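Local coordinates for protein Lys-gingipain catalytic subunit (PDB 6I9A) that cleaves proteins after lysine residues as a secreted cysteine peptidase and probable virulence factor of the periodontal pathogen Porphyromonas gingivalis, at residues Y368-S382 with V436-I450. Residues are numbered along the deposited sequence; the frame is centred on the assembly and turned at random.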
ATOM      1  N   TYR A 368      -3.792  -3.710  -8.819  1.00  9.64           N
ATOM      2  CA  TYR A 368      -3.803  -4.147 -10.217  1.00 10.20           C
ATOM      3  C   TYR A 368      -3.285  -2.998 -11.107  1.00  9.74           C
ATOM      4  O   TYR A 368      -3.211  -1.828 -10.683  1.00 11.92           O
ATOM      5  CB  TYR A 368      -5.258  -4.544 -10.640  1.00 11.17           C
ATOM      6  CG  TYR A 368      -5.897  -5.530  -9.690  1.00 10.64           C
ATOM      7  CD1 TYR A 368      -5.329  -6.782  -9.470  1.00 11.37           C
ATOM      8  CD2 TYR A 368      -7.063  -5.210  -9.008  1.00 10.28           C
ATOM      9  CE1 TYR A 368      -5.908  -7.688  -8.589  1.00 12.10           C
ATOM     10  CE2 TYR A 368      -7.663  -6.104  -8.124  1.00 10.70           C
ATOM     11  CZ  TYR A 368      -7.058  -7.337  -7.893  1.00 11.35           C
ATOM     12  OH  TYR A 368      -7.565  -8.235  -6.981  1.00 11.88           O
ATOM     13  N   ARG A 369      -2.892  -3.346 -12.324  1.00  9.23           N
ATOM     14  CA  ARG A 369      -2.425  -2.385 -13.309  1.00  9.85           C
ATOM     15  C   ARG A 369      -3.280  -2.593 -14.532  1.00  9.79           C
ATOM     16  O   ARG A 369      -3.007  -3.480 -15.358  1.00 11.40           O
ATOM     17  CB  ARG A 369      -0.946  -2.573 -13.591  1.00 11.49           C
ATOM     18  CG  ARG A 369      -0.049  -2.199 -12.408  1.00 12.44           C
ATOM     19  CD  ARG A 369       1.463  -2.442 -12.738  1.00 12.94           C
ATOM     20  NE  ARG A 369       1.817  -3.860 -12.867  1.00 16.89           N
ATOM     21  CZ  ARG A 369       2.180  -4.630 -11.850  1.00 14.60           C
ATOM     22  NH1 ARG A 369       2.139  -4.165 -10.622  1.00 12.28           N
ATOM     23  NH2 ARG A 369       2.496  -5.919 -12.054  1.00 15.75           N
ATOM     24  N   ALA A 370      -4.350  -1.816 -14.627  1.00 10.40           N
ATOM     25  CA  ALA A 370      -5.445  -2.012 -15.598  1.00 10.59           C
ATOM     26  C   ALA A 370      -6.121  -3.381 -15.296  1.00 10.40           C
ATOM     27  O   ALA A 370      -6.205  -3.749 -14.120  1.00 10.58           O
ATOM     28  CB  ALA A 370      -4.954  -1.849 -17.035  1.00 11.15           C
ATOM     29  N   MET A 371      -6.702  -4.061 -16.304  1.00 10.85           N
ATOM     30  CA  MET A 371      -7.432  -5.283 -15.975  1.00 10.45           C
ATOM     31  C   MET A 371      -6.471  -6.395 -15.575  1.00 10.74           C
ATOM     32  O   MET A 371      -5.625  -6.797 -16.366  1.00 11.20           O
ATOM     33  CB  MET A 371      -8.268  -5.736 -17.167  1.00 11.70           C
ATOM     34  CG  MET A 371      -9.116  -6.965 -16.871  1.00 12.75           C
ATOM     35  SD  MET A 371     -10.454  -6.666 -15.708  1.00 14.05           S
ATOM     36  CE  MET A 371     -11.529  -5.609 -16.687  1.00 14.93           C
ATOM     37  N   PRO A 372      -6.616  -6.974 -14.379  1.00 10.47           N
ATOM     38  CA  PRO A 372      -5.683  -8.059 -13.998  1.00 10.90           C
ATOM     39  C   PRO A 372      -5.934  -9.319 -14.847  1.00 10.64           C
ATOM     40  O   PRO A 372      -7.029  -9.537 -15.382  1.00 11.78           O
ATOM     41  CB  PRO A 372      -5.977  -8.287 -12.519  1.00 11.73           C
ATOM     42  CG  PRO A 372      -7.448  -7.821 -12.365  1.00 11.91           C
ATOM     43  CD  PRO A 372      -7.526  -6.611 -13.278  1.00 11.58           C
ATOM     44  N   LYS A 373      -4.888 -10.114 -14.994  1.00 11.52           N
ATOM     45  CA  LYS A 373      -4.910 -11.329 -15.792  1.00 12.20           C
ATOM     46  C   LYS A 373      -5.555 -12.473 -15.059  1.00 11.92           C
ATOM     47  O   LYS A 373      -5.671 -12.485 -13.839  1.00 12.15           O
ATOM     48  CB  LYS A 373      -3.473 -11.695 -16.174  1.00 14.57           C
ATOM     49  CG  LYS A 373      -2.871 -10.634 -17.143  1.00 20.16           C
ATOM     50  CD  LYS A 373      -1.415 -10.855 -17.461  1.00 28.75           C
ATOM     51  CE  LYS A 373      -0.462 -10.371 -16.394  1.00 40.93           C
ATOM     52  NZ  LYS A 373      -0.920  -9.170 -15.643  1.00 48.34           N
ATOM     53  N   THR A 374      -5.962 -13.491 -15.822  1.00 12.28           N
ATOM     54  CA  THR A 374      -6.518 -14.709 -15.258  1.00 12.25           C
ATOM     55  C   THR A 374      -5.369 -15.701 -15.106  1.00 11.65           C
ATOM     56  O   THR A 374      -4.626 -15.952 -16.071  1.00 13.19           O
ATOM     57  CB  THR A 374      -7.632 -15.248 -16.175  1.00 14.37           C
ATOM     58  OG1 THR A 374      -8.680 -14.276 -16.199  1.00 15.81           O
ATOM     59  CG2 THR A 374      -8.234 -16.559 -15.643  1.00 16.35           C
ATOM     60  N   ASN A 375      -5.207 -16.255 -13.912  1.00 11.46           N
ATOM     61  CA  ASN A 375      -4.071 -17.120 -13.653  1.00 11.61           C
ATOM     62  C   ASN A 375      -4.337 -18.531 -14.195  1.00 12.61           C
ATOM     63  O   ASN A 375      -5.486 -18.886 -14.493  1.00 14.94           O
ATOM     64  CB  ASN A 375      -3.801 -17.161 -12.104  1.00 11.91           C
ATOM     65  CG  ASN A 375      -2.323 -17.331 -11.790  1.00 11.90           C
ATOM     66  OD1 ASN A 375      -1.557 -17.772 -12.657  1.00 12.72           O
ATOM     67  ND2 ASN A 375      -1.919 -17.001 -10.557  1.00 11.76           N
ATOM     68  N   THR A 376      -3.272 -19.331 -14.251  1.00 13.29           N
ATOM     69  CA  THR A 376      -3.310 -20.740 -14.623  1.00 14.15           C
ATOM     70  C   THR A 376      -2.853 -21.523 -13.407  1.00 12.78           C
ATOM     71  O   THR A 376      -1.995 -21.042 -12.646  1.00 14.59           O
ATOM     72  CB  THR A 376      -2.423 -21.026 -15.821  1.00 17.19           C
ATOM     73  OG1 THR A 376      -1.067 -20.761 -15.469  1.00 20.15           O
ATOM     74  CG2 THR A 376      -2.855 -20.242 -17.060  1.00 18.52           C
ATOM     75  N   TYR A 377      -3.450 -22.702 -13.176  1.00 13.27           N
ATOM     76  CA  TYR A 377      -3.076 -23.494 -12.008  1.00 12.67           C
ATOM     77  C   TYR A 377      -3.615 -24.890 -12.176  1.00 13.30           C
ATOM     78  O   TYR A 377      -4.547 -25.115 -12.967  1.00 14.64           O
ATOM     79  CB  TYR A 377      -3.635 -22.827 -10.718  1.00 13.57           C
ATOM     80  CG  TYR A 377      -5.136 -22.830 -10.670  1.00 13.55           C
ATOM     81  CD1 TYR A 377      -5.823 -23.852 -10.028  1.00 14.70           C
ATOM     82  CD2 TYR A 377      -5.872 -21.842 -11.301  1.00 14.71           C
ATOM     83  CE1 TYR A 377      -7.204 -23.902 -10.027  1.00 17.25           C
ATOM     84  CE2 TYR A 377      -7.260 -21.867 -11.301  1.00 15.09           C
ATOM     85  CZ  TYR A 377      -7.924 -22.910 -10.663  1.00 16.72           C
ATOM     86  OH  TYR A 377      -9.302 -22.957 -10.637  1.00 21.13           O
ATOM     87  N   THR A 378      -3.043 -25.792 -11.406  1.00 12.69           N
ATOM     88  CA  THR A 378      -3.535 -27.172 -11.264  1.00 13.61           C
ATOM     89  C   THR A 378      -3.465 -27.518  -9.792  1.00 13.85           C
ATOM     90  O   THR A 378      -2.396 -27.450  -9.184  1.00 15.44           O
ATOM     91  CB  THR A 378      -2.707 -28.189 -12.100  1.00 15.00           C
ATOM     92  OG1 THR A 378      -2.693 -27.766 -13.454  1.00 18.32           O
ATOM     93  CG2 THR A 378      -3.298 -29.615 -12.011  1.00 18.96           C
ATOM     94  N   LEU A 379      -4.605 -27.909  -9.247  1.00 15.38           N
ATOM     95  CA  LEU A 379      -4.652 -28.385  -7.872  1.00 17.01           C
ATOM     96  C   LEU A 379      -4.560 -29.904  -7.854  1.00 17.97           C
ATOM     97  O   LEU A 379      -5.152 -30.568  -8.720  1.00 18.37           O
ATOM     98  CB  LEU A 379      -5.971 -27.954  -7.208  1.00 18.22           C
ATOM     99  CG  LEU A 379      -6.240 -26.462  -7.110  1.00 18.85           C
ATOM    100  CD1 LEU A 379      -7.482 -26.194  -6.274  1.00 21.61           C
ATOM    101  CD2 LEU A 379      -5.020 -25.685  -6.560  1.00 19.91           C
ATOM    102  N   PRO A 380      -3.893 -30.484  -6.856  1.00 18.89           N
ATOM    103  CA  PRO A 380      -3.938 -31.957  -6.721  1.00 18.65           C
ATOM    104  C   PRO A 380      -5.330 -32.404  -6.309  1.00 19.11           C
ATOM    105  O   PRO A 380      -6.083 -31.647  -5.671  1.00 19.27           O
ATOM    106  CB  PRO A 380      -2.906 -32.241  -5.616  1.00 20.29           C
ATOM    107  CG  PRO A 380      -2.927 -30.993  -4.752  1.00 19.07           C
ATOM    108  CD  PRO A 380      -3.150 -29.851  -5.740  1.00 18.29           C
ATOM    109  N   ALA A 381      -5.685 -33.665  -6.646  1.00 21.99           N
ATOM    110  CA  ALA A 381      -7.002 -34.199  -6.273  1.00 21.98           C
ATOM    111  C   ALA A 381      -7.135 -34.366  -4.763  1.00 20.92           C
ATOM    112  O   ALA A 381      -8.239 -34.284  -4.233  1.00 22.37           O
ATOM    113  CB  ALA A 381      -7.217 -35.547  -6.950  1.00 22.85           C
ATOM    114  N   SER A 382      -6.000 -34.575  -4.063  1.00 22.20           N
ATOM    115  CA  SER A 382      -6.069 -34.708  -2.629  1.00 21.16           C
ATOM    116  C   SER A 382      -4.819 -34.133  -1.981  1.00 19.89           C
ATOM    117  O   SER A 382      -3.839 -33.842  -2.663  1.00 19.99           O
ATOM    118  CB  SER A 382      -6.254 -36.177  -2.246  1.00 27.88           C
ATOM    119  OG  SER A 382      -5.032 -36.860  -2.419  1.00 29.83           O
ATOM    120  N   VAL A 436      -7.370 -23.199  -0.406  1.00 12.49           N
ATOM    121  CA  VAL A 436      -6.181 -23.030  -1.225  1.00 11.80           C
ATOM    122  C   VAL A 436      -6.353 -21.735  -1.944  1.00 11.29           C
ATOM    123  O   VAL A 436      -7.312 -21.561  -2.686  1.00 12.88           O
ATOM    124  CB  VAL A 436      -5.951 -24.183  -2.222  1.00 13.51           C
ATOM    125  CG1 VAL A 436      -4.666 -23.963  -3.020  1.00 15.65           C
ATOM    126  CG2 VAL A 436      -5.914 -25.528  -1.497  1.00 15.47           C
ATOM    127  N   VAL A 437      -5.432 -20.793  -1.737  1.00 10.88           N
ATOM    128  CA  VAL A 437      -5.484 -19.447  -2.342  1.00 10.75           C
ATOM    129  C   VAL A 437      -4.230 -19.256  -3.130  1.00 10.03           C
ATOM    130  O   VAL A 437      -3.125 -19.554  -2.643  1.00 11.53           O
ATOM    131  CB  VAL A 437      -5.705 -18.345  -1.272  1.00 11.64           C
ATOM    132  CG1 VAL A 437      -5.621 -16.943  -1.898  1.00 11.66           C
ATOM    133  CG2 VAL A 437      -7.061 -18.534  -0.593  1.00 12.58           C
ATOM    134  N   ILE A 438      -4.388 -18.751  -4.358  1.00  9.85           N
ATOM    135  CA  ILE A 438      -3.251 -18.453  -5.230  1.00  9.92           C
ATOM    136  C   ILE A 438      -3.338 -17.015  -5.671  1.00  9.90           C
ATOM    137  O   ILE A 438      -4.380 -16.613  -6.219  1.00 10.10           O
ATOM    138  CB  ILE A 438      -3.185 -19.397  -6.452  1.00 11.39           C
ATOM    139  CG1 ILE A 438      -3.307 -20.893  -6.021  1.00 11.26           C
ATOM    140  CG2 ILE A 438      -1.904 -19.128  -7.276  1.00 12.20           C
ATOM    141  CD1 ILE A 438      -3.377 -21.880  -7.258  1.00 14.33           C
ATOM    142  N   THR A 439      -2.287 -16.250  -5.403  1.00 10.28           N
ATOM    143  CA  THR A 439      -2.279 -14.821  -5.779  1.00 10.41           C
ATOM    144  C   THR A 439      -1.014 -14.522  -6.548  1.00 10.22           C
ATOM    145  O   THR A 439      -0.002 -15.231  -6.465  1.00 10.94           O
ATOM    146  CB  THR A 439      -2.355 -13.923  -4.513  1.00 11.10           C
ATOM    147  OG1 THR A 439      -1.256 -14.203  -3.634  1.00 11.50           O
ATOM    148  CG2 THR A 439      -3.672 -14.070  -3.737  1.00 13.24           C
ATOM    149  N   ARG A 440      -1.079 -13.460  -7.335  1.00  9.40           N
ATOM    150  CA  ARG A 440       0.067 -12.975  -8.069  1.00 10.04           C
ATOM    151  C   ARG A 440      -0.195 -11.535  -8.431  1.00  9.55           C
ATOM    152  O   ARG A 440      -1.339 -11.181  -8.739  1.00  9.77           O
ATOM    153  CB  ARG A 440       0.311 -13.820  -9.344  1.00 10.23           C
ATOM    154  CG  ARG A 440       1.595 -13.456 -10.084  1.00 10.84           C
ATOM    155  CD  ARG A 440       1.839 -14.364 -11.276  1.00 12.20           C
ATOM    156  NE  ARG A 440       2.960 -13.817 -12.034  1.00 12.82           N
ATOM    157  CZ  ARG A 440       3.278 -14.208 -13.267  1.00 12.78           C
ATOM    158  NH1 ARG A 440       2.593 -15.193 -13.864  1.00 13.63           N
ATOM    159  NH2 ARG A 440       4.275 -13.618 -13.916  1.00 18.33           N
ATOM    160  N   SER A 441       0.843 -10.695  -8.444  1.00 10.41           N
ATOM    161  CA  SER A 441       0.662  -9.277  -8.794  1.00  9.62           C
ATOM    162  C   SER A 441       0.001  -9.142 -10.174  1.00  9.75           C
ATOM    163  O   SER A 441       0.456  -9.739 -11.154  1.00 10.77           O
ATOM    164  CB  SER A 441       2.029  -8.596  -8.827  1.00 10.92           C
ATOM    165  OG  SER A 441       1.912  -7.287  -9.392  1.00 10.31           O
ATOM    166  N   ASN A 442      -1.053  -8.342 -10.241  1.00  9.27           N
ATOM    167  CA  ASN A 442      -1.795  -8.052 -11.464  1.00  9.92           C
ATOM    168  C   ASN A 442      -2.498  -9.302 -12.028  1.00 10.31           C
ATOM    169  O   ASN A 442      -2.781  -9.343 -13.221  1.00 11.01           O
ATOM    170  CB  ASN A 442      -0.976  -7.339 -12.529  1.00 11.03           C
ATOM    171  CG  ASN A 442      -1.881  -6.526 -13.408  1.00 11.17           C
ATOM    172  OD1 ASN A 442      -2.952  -6.068 -12.969  1.00 11.55           O
ATOM    173  ND2 ASN A 442      -1.470  -6.309 -14.645  1.00 16.42           N
ATOM    174  N   TYR A 443      -2.798 -10.283 -11.149  1.00  9.71           N
ATOM    175  CA  TYR A 443      -3.653 -11.414 -11.502  1.00  9.98           C
ATOM    176  C   TYR A 443      -4.825 -11.471 -10.568  1.00 10.01           C
ATOM    177  O   TYR A 443      -4.736 -11.151  -9.374  1.00 10.24           O
ATOM    178  CB  TYR A 443      -2.889 -12.760 -11.390  1.00  9.88           C
ATOM    179  CG  TYR A 443      -1.993 -13.046 -12.560  1.00 10.36           C
ATOM    180  CD1 TYR A 443      -0.803 -12.340 -12.746  1.00 11.76           C
ATOM    181  CD2 TYR A 443      -2.330 -14.020 -13.502  1.00 12.00           C
ATOM    182  CE1 TYR A 443       0.013 -12.580 -13.855  1.00 13.31           C
ATOM    183  CE2 TYR A 443      -1.530 -14.251 -14.618  1.00 13.23           C
ATOM    184  CZ  TYR A 443      -0.342 -13.561 -14.766  1.00 13.82           C
ATOM    185  OH  TYR A 443       0.437 -13.784 -15.883  1.00 16.92           O
ATOM    186  N   LEU A 444      -5.965 -11.921 -11.095  1.00  9.54           N
ATOM    187  CA  LEU A 444      -7.111 -12.206 -10.259  1.00 10.08           C
ATOM    188  C   LEU A 444      -6.761 -13.357  -9.309  1.00  9.98           C
ATOM    189  O   LEU A 444      -6.053 -14.284  -9.710  1.00 10.29           O
ATOM    190  CB  LEU A 444      -8.291 -12.623 -11.167  1.00 11.65           C
ATOM    191  CG  LEU A 444      -8.832 -11.489 -12.032  1.00 11.05           C
ATOM    192  CD1 LEU A 444      -9.747 -12.047 -13.133  1.00 15.15           C
ATOM    193  CD2 LEU A 444      -9.630 -10.466 -11.185  1.00 11.93           C
ATOM    194  N   PRO A 445      -7.254 -13.311  -8.084  1.00 10.54           N
ATOM    195  CA  PRO A 445      -6.957 -14.417  -7.135  1.00 10.61           C
ATOM    196  C   PRO A 445      -7.709 -15.686  -7.508  1.00 10.92           C
ATOM    197  O   PRO A 445      -8.802 -15.635  -8.102  1.00 11.92           O
ATOM    198  CB  PRO A 445      -7.462 -13.861  -5.792  1.00 11.80           C
ATOM    199  CG  PRO A 445      -8.613 -12.906  -6.178  1.00 12.53           C
ATOM    200  CD  PRO A 445      -8.155 -12.281  -7.497  1.00 11.33           C
ATOM    201  N   VAL A 446      -7.145 -16.819  -7.110  1.00 10.69           N
ATOM    202  CA  VAL A 446      -7.795 -18.137  -7.201  1.00 11.06           C
ATOM    203  C   VAL A 446      -8.105 -18.544  -5.778  1.00 10.92           C
ATOM    204  O   VAL A 446      -7.182 -18.566  -4.923  1.00 11.23           O
ATOM    205  CB  VAL A 446      -6.863 -19.146  -7.886  1.00 11.93           C
ATOM    206  CG1 VAL A 446      -7.497 -20.534  -7.907  1.00 13.35           C
ATOM    207  CG2 VAL A 446      -6.469 -18.699  -9.290  1.00 14.33           C
ATOM    208  N   ILE A 447      -9.370 -18.817  -5.472  1.00 11.20           N
ATOM    209  CA  ILE A 447      -9.812 -19.156  -4.108  1.00 12.25           C
ATOM    210  C   ILE A 447     -10.612 -20.443  -4.202  1.00 12.60           C
ATOM    211  O   ILE A 447     -11.715 -20.473  -4.748  1.00 14.34           O
ATOM    212  CB  ILE A 447     -10.628 -18.009  -3.516  1.00 13.12           C
ATOM    213  CG1 ILE A 447      -9.830 -16.699  -3.498  1.00 13.88           C
ATOM    214  CG2 ILE A 447     -11.156 -18.393  -2.096  1.00 15.02           C
ATOM    215  CD1 ILE A 447     -10.675 -15.504  -3.012  1.00 16.21           C
ATOM    216  N   LYS A 448     -10.009 -21.537  -3.778  1.00 12.42           N
ATOM    217  CA  LYS A 448     -10.583 -22.877  -3.964  1.00 12.91           C
ATOM    218  C   LYS A 448     -10.455 -23.670  -2.672  1.00 13.92           C
ATOM    219  O   LYS A 448      -9.943 -23.149  -1.666  1.00 13.46           O
ATOM    220  CB  LYS A 448      -9.855 -23.596  -5.126  1.00 13.29           C
ATOM    221  CG  LYS A 448     -10.061 -22.946  -6.487  1.00 13.75           C
ATOM    222  CD  LYS A 448     -11.535 -23.092  -6.998  1.00 15.28           C
ATOM    223  CE  LYS A 448     -11.765 -22.303  -8.264  1.00 15.22           C
ATOM    224  NZ  LYS A 448     -13.108 -22.603  -8.836  1.00 16.13           N
ATOM    225  N   GLN A 449     -10.975 -24.899  -2.686  1.00 14.74           N
ATOM    226  CA  GLN A 449     -10.878 -25.770  -1.527  1.00 16.83           C
ATOM    227  C   GLN A 449     -10.531 -27.157  -1.987  1.00 16.65           C
ATOM    228  O   GLN A 449     -10.800 -27.551  -3.131  1.00 18.88           O
ATOM    229  CB  GLN A 449     -12.195 -25.794  -0.704  1.00 21.71           C
ATOM    230  CG  GLN A 449     -12.515 -24.486   0.006  1.00 24.43           C
ATOM    231  CD  GLN A 449     -13.720 -24.617   0.909  1.00 38.02           C
ATOM    232  OE1 GLN A 449     -14.761 -25.171   0.530  1.00 36.10           O
ATOM    233  NE2 GLN A 449     -13.604 -24.093   2.116  1.00 31.05           N
ATOM    234  N   ILE A 450      -9.829 -27.891  -1.106  1.00 16.27           N
ATOM    235  CA  ILE A 450      -9.530 -29.316  -1.332  1.00 18.51           C
ATOM    236  C   ILE A 450     -10.014 -30.098  -0.108  1.00 21.28           C
ATOM    237  O   ILE A 450      -9.650 -29.739   1.022  1.00 18.24           O
ATOM    238  CB  ILE A 450      -8.046 -29.610  -1.616  1.00 17.91           C
ATOM    239  CG1 ILE A 450      -7.543 -28.809  -2.841  1.00 17.69           C
ATOM    240  CG2 ILE A 450      -7.807 -31.145  -1.778  1.00 19.27           C
ATOM    241  CD1 ILE A 450      -6.035 -29.048  -3.108  1.00 17.05           C
TER
HETATM  242  O   HOH W   1      -3.834 -15.738  -8.888  1.00 11.83           O
HETATM  243  O   HOH W   2      -7.038 -15.897 -11.801  1.00 12.85           O
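K373 and Y443 form a single backbone bridge where 368-382 runs past the turn of the β-hairpin 436-450 in the C-terminal Ig-like domain; K373 N donates to N442 O (2.9 Å) and L444 N to K373 O (2.8 Å). N442 suits the third place of the type II turn R440-Y443 because asparagine tolerates the positive phi (65°) needed there. Its amide ties the turn to R369: OD1 of N442 accepts from R369 N at 2.8 Å, almost straight at the hydrogen (178°) but from above the carbonyl plane, while ND2 returns a longer bond to R369 O. The lysine chain, bent at chi3 and chi4, lays CB and CE against the Y443 ring; K373 NZ folds back to donate to N442 O (3.1 Å) and also makes an off-centre cation-pi contact with that ring. P372 CG packs on L444 CD2. Beyond the bridge the backbones part, and water links N375 ND2 to the carbonyls of I438 and L444; S395 and S398 hold the same amide. Further along, apolar groups pack on one face of the hairpin: L379 reaches V436 and the aliphatic base of K448, and I450 CD1 meets P380. With CG between backbone N and carbonyl carbon (chi1 66°), Y377 spreads its ring over V446, whose CG1 sits 3.7 Å from the Y377 ring centroid.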